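Local structure of molybdopterin synthase sulfur carrier subunit (Homo sapiens, 5MPO) at residues B[74-79]-B[98-103]. The protein carries sulfur as a C-terminal thiocarboxylate and donates it within molybdopterin synthase, which converts precursor Z into molybdopterin. Sequence-based numbering, arbitrary orientation.
Sequences IFAVRQ and AVIPPI
I74 and I100 lie side by side on one face of the sheet. The CG2 methyl of I74 meets CB of I100 at 3.4 Å and also touches its CG2. With CG1 anti to its own carbonyl carbon (chi1 -53°), the I100 side chain turns back toward the A98 end of its own strand and lies against the partner strand, where CD1 is 4.2 Å from CB of A76. A76 and A98 pair CB to CB on this same face, which another protein chain of the assembly covers at both alanines. F75 and V99 occupy the opposite face, under helix 52-62. There the F75 ring turns its edge to the partner strand: CE1 lies 4.1 Å from CG2 of V99, and CD1 approaches O of A98 in the ring plane. Strands 74-77 and 96-100 are antiparallel neighbours in the mixed beta-grasp sheet of this MoaD-family, ubiquitin-like fold. Two hydrogen-bonded pairs join them. A98 N gives a nearly straight bond to A76 O (2.8 Å, 169°), and A76 N returns a longer one to A98 O (3.1 Å). I100 N binds I74 O at 2.8 Å. At the outer end, I74 N reaches I100 O at 2.9 Å, just before P101 and the tail to G106, the terminus thiocarboxylated in the active carrier but unmodified here.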
ATOM      1  N   ILE B  74       1.457  25.681  17.503  1.00 66.93           N
ATOM      2  CA  ILE B  74       2.695  26.188  16.834  1.00 59.85           C
ATOM      3  C   ILE B  74       2.270  27.337  15.902  1.00 54.71           C
ATOM      4  O   ILE B  74       1.064  27.504  15.563  1.00 51.52           O
ATOM      5  CB  ILE B  74       3.484  25.023  16.159  1.00 60.87           C
ATOM      6  CG1 ILE B  74       4.892  25.434  15.745  1.00 74.41           C
ATOM      7  CG2 ILE B  74       2.738  24.422  14.964  1.00 62.62           C
ATOM      8  CD1 ILE B  74       5.711  24.301  15.133  1.00 78.16           C
ATOM      9  N   PHE B  75       3.244  28.129  15.511  1.00 55.04           N
ATOM     10  CA  PHE B  75       3.049  29.055  14.421  1.00 58.58           C
ATOM     11  C   PHE B  75       3.557  28.523  13.081  1.00 61.65           C
ATOM     12  O   PHE B  75       4.600  27.823  13.012  1.00 54.28           O
ATOM     13  CB  PHE B  75       3.833  30.350  14.669  1.00 57.12           C
ATOM     14  CG  PHE B  75       3.171  31.325  15.593  1.00 49.05           C
ATOM     15  CD1 PHE B  75       1.800  31.564  15.544  1.00 55.91           C
ATOM     16  CD2 PHE B  75       3.956  32.084  16.471  1.00 53.10           C
ATOM     17  CE1 PHE B  75       1.214  32.492  16.401  1.00 60.39           C
ATOM     18  CE2 PHE B  75       3.379  33.017  17.329  1.00 53.89           C
ATOM     19  CZ  PHE B  75       2.010  33.212  17.292  1.00 60.56           C
ATOM     20  N   ALA B  76       2.859  28.941  12.016  1.00 51.33           N
ATOM     21  CA  ALA B  76       3.478  29.068  10.699  1.00 47.03           C
ATOM     22  C   ALA B  76       3.572  30.568  10.330  1.00 48.38           C
ATOM     23  O   ALA B  76       2.560  31.275  10.348  1.00 49.07           O
ATOM     24  CB  ALA B  76       2.675  28.304   9.638  1.00 47.29           C
ATOM     25  N   VAL B  77       4.778  31.020   9.987  1.00 51.13           N
ATOM     26  CA  VAL B  77       5.051  32.381   9.554  1.00 53.59           C
ATOM     27  C   VAL B  77       5.523  32.261   8.136  1.00 52.23           C
ATOM     28  O   VAL B  77       6.538  31.614   7.868  1.00 52.60           O
ATOM     29  CB  VAL B  77       6.195  33.040  10.392  1.00 56.88           C
ATOM     30  CG1 VAL B  77       6.613  34.413   9.814  1.00 51.26           C
ATOM     31  CG2 VAL B  77       5.780  33.135  11.849  1.00 57.58           C
ATOM     32  N   ARG B  78       4.816  32.901   7.225  1.00 51.23           N
ATOM     33  CA  ARG B  78       5.088  32.769   5.797  1.00 52.85           C
ATOM     34  C   ARG B  78       5.149  31.283   5.446  1.00 52.16           C
ATOM     35  O   ARG B  78       6.044  30.853   4.753  1.00 52.79           O
ATOM     36  CB  ARG B  78       6.390  33.503   5.399  1.00 51.91           C
ATOM     37  CG  ARG B  78       6.338  35.046   5.432  1.00 56.08           C
ATOM     38  CD  ARG B  78       7.630  35.678   4.952  1.00 50.94           C
ATOM     39  NE  ARG B  78       8.757  35.401   5.858  1.00 54.13           N
ATOM     40  CZ  ARG B  78       9.113  36.129   6.926  1.00 56.14           C
ATOM     41  NH1 ARG B  78       8.446  37.229   7.306  1.00 57.69           N
ATOM     42  NH2 ARG B  78      10.153  35.744   7.649  1.00 50.70           N
ATOM     43  N   GLN B  79       4.227  30.504   6.008  1.00 55.87           N
ATOM     44  CA  GLN B  79       4.087  29.076   5.710  1.00 54.51           C
ATOM     45  C   GLN B  79       5.263  28.218   6.159  1.00 52.74           C
ATOM     46  O   GLN B  79       5.527  27.196   5.571  1.00 53.00           O
ATOM     47  CB  GLN B  79       3.896  28.848   4.208  1.00 50.37           C
ATOM     48  CG  GLN B  79       2.687  29.502   3.571  1.00 52.87           C
ATOM     49  CD  GLN B  79       2.603  29.130   2.076  1.00 60.10           C
ATOM     50  OE1 GLN B  79       3.170  28.119   1.605  1.00 80.94           O
ATOM     51  NE2 GLN B  79       1.910  29.931   1.337  1.00 56.20           N
ATOM     52  N   ALA B  98      -0.053  31.871  10.985  1.00 47.76           N
ATOM     53  CA  ALA B  98      -1.144  30.909  11.237  1.00 48.66           C
ATOM     54  C   ALA B  98      -0.986  30.287  12.614  1.00 46.88           C
ATOM     55  O   ALA B  98       0.144  30.025  13.089  1.00 46.56           O
ATOM     56  CB  ALA B  98      -1.204  29.859  10.157  1.00 51.10           C
ATOM     57  N   VAL B  99      -2.112  30.169  13.301  1.00 44.82           N
ATOM     58  CA  VAL B  99      -2.141  29.570  14.636  1.00 52.30           C
ATOM     59  C   VAL B  99      -2.561  28.113  14.410  1.00 49.77           C
ATOM     60  O   VAL B  99      -3.700  27.860  13.969  1.00 45.20           O
ATOM     61  CB  VAL B  99      -3.142  30.272  15.609  1.00 56.04           C
ATOM     62  CG1 VAL B  99      -3.157  29.563  16.976  1.00 54.72           C
ATOM     63  CG2 VAL B  99      -2.765  31.742  15.772  1.00 59.25           C
ATOM     64  N   ILE B 100      -1.617  27.212  14.695  1.00 49.61           N
ATOM     65  CA  ILE B 100      -1.669  25.797  14.301  1.00 53.11           C
ATOM     66  C   ILE B 100      -1.909  24.898  15.561  1.00 46.61           C
ATOM     67  O   ILE B 100      -0.984  24.616  16.308  1.00 50.18           O
ATOM     68  CB  ILE B 100      -0.302  25.409  13.675  1.00 52.76           C
ATOM     69  CG1 ILE B 100       0.137  26.350  12.532  1.00 49.37           C
ATOM     70  CG2 ILE B 100      -0.273  23.946  13.254  1.00 52.65           C
ATOM     71  CD1 ILE B 100      -0.629  26.198  11.254  1.00 52.08           C
ATOM     72  N   PRO B 101      -3.144  24.537  15.844  1.00 48.29           N
ATOM     73  CA  PRO B 101      -3.377  23.519  16.874  1.00 62.73           C
ATOM     74  C   PRO B 101      -2.828  22.146  16.427  1.00 64.33           C
ATOM     75  O   PRO B 101      -2.490  21.999  15.249  1.00 57.10           O
ATOM     76  CB  PRO B 101      -4.906  23.458  16.984  1.00 61.49           C
ATOM     77  CG  PRO B 101      -5.451  24.473  16.039  1.00 57.89           C
ATOM     78  CD  PRO B 101      -4.379  24.929  15.140  1.00 56.37           C
ATOM     79  N   PRO B 102      -2.760  21.153  17.346  1.00 74.42           N
ATOM     80  CA  PRO B 102      -2.131  19.870  16.989  1.00 63.43           C
ATOM     81  C   PRO B 102      -2.899  19.227  15.837  1.00 59.80           C
ATOM     82  O   PRO B 102      -4.166  19.247  15.785  1.00 54.93           O
ATOM     83  CB  PRO B 102      -2.228  19.066  18.275  1.00 72.13           C
ATOM     84  CG  PRO B 102      -3.471  19.570  18.929  1.00 75.24           C
ATOM     85  CD  PRO B 102      -3.468  21.053  18.640  1.00 80.56           C
ATOM     86  N   ILE B 103      -2.130  18.770  14.853  1.00 60.97           N
ATOM     87  CA  ILE B 103      -2.710  18.451  13.551  1.00 66.35           C
ATOM     88  C   ILE B 103      -3.199  17.009  13.481  1.00 64.39           C
ATOM     89  O   ILE B 103      -2.796  16.177  14.314  1.00 63.69           O
ATOM     90  CB  ILE B 103      -1.750  18.780  12.371  1.00 71.17           C
ATOM     91  CG1 ILE B 103      -0.614  17.775  12.312  1.00 64.07           C
ATOM     92  CG2 ILE B 103      -1.297  20.251  12.431  1.00 68.09           C
ATOM     93  CD1 ILE B 103       0.569  18.254  11.507  1.00 74.43           C
TER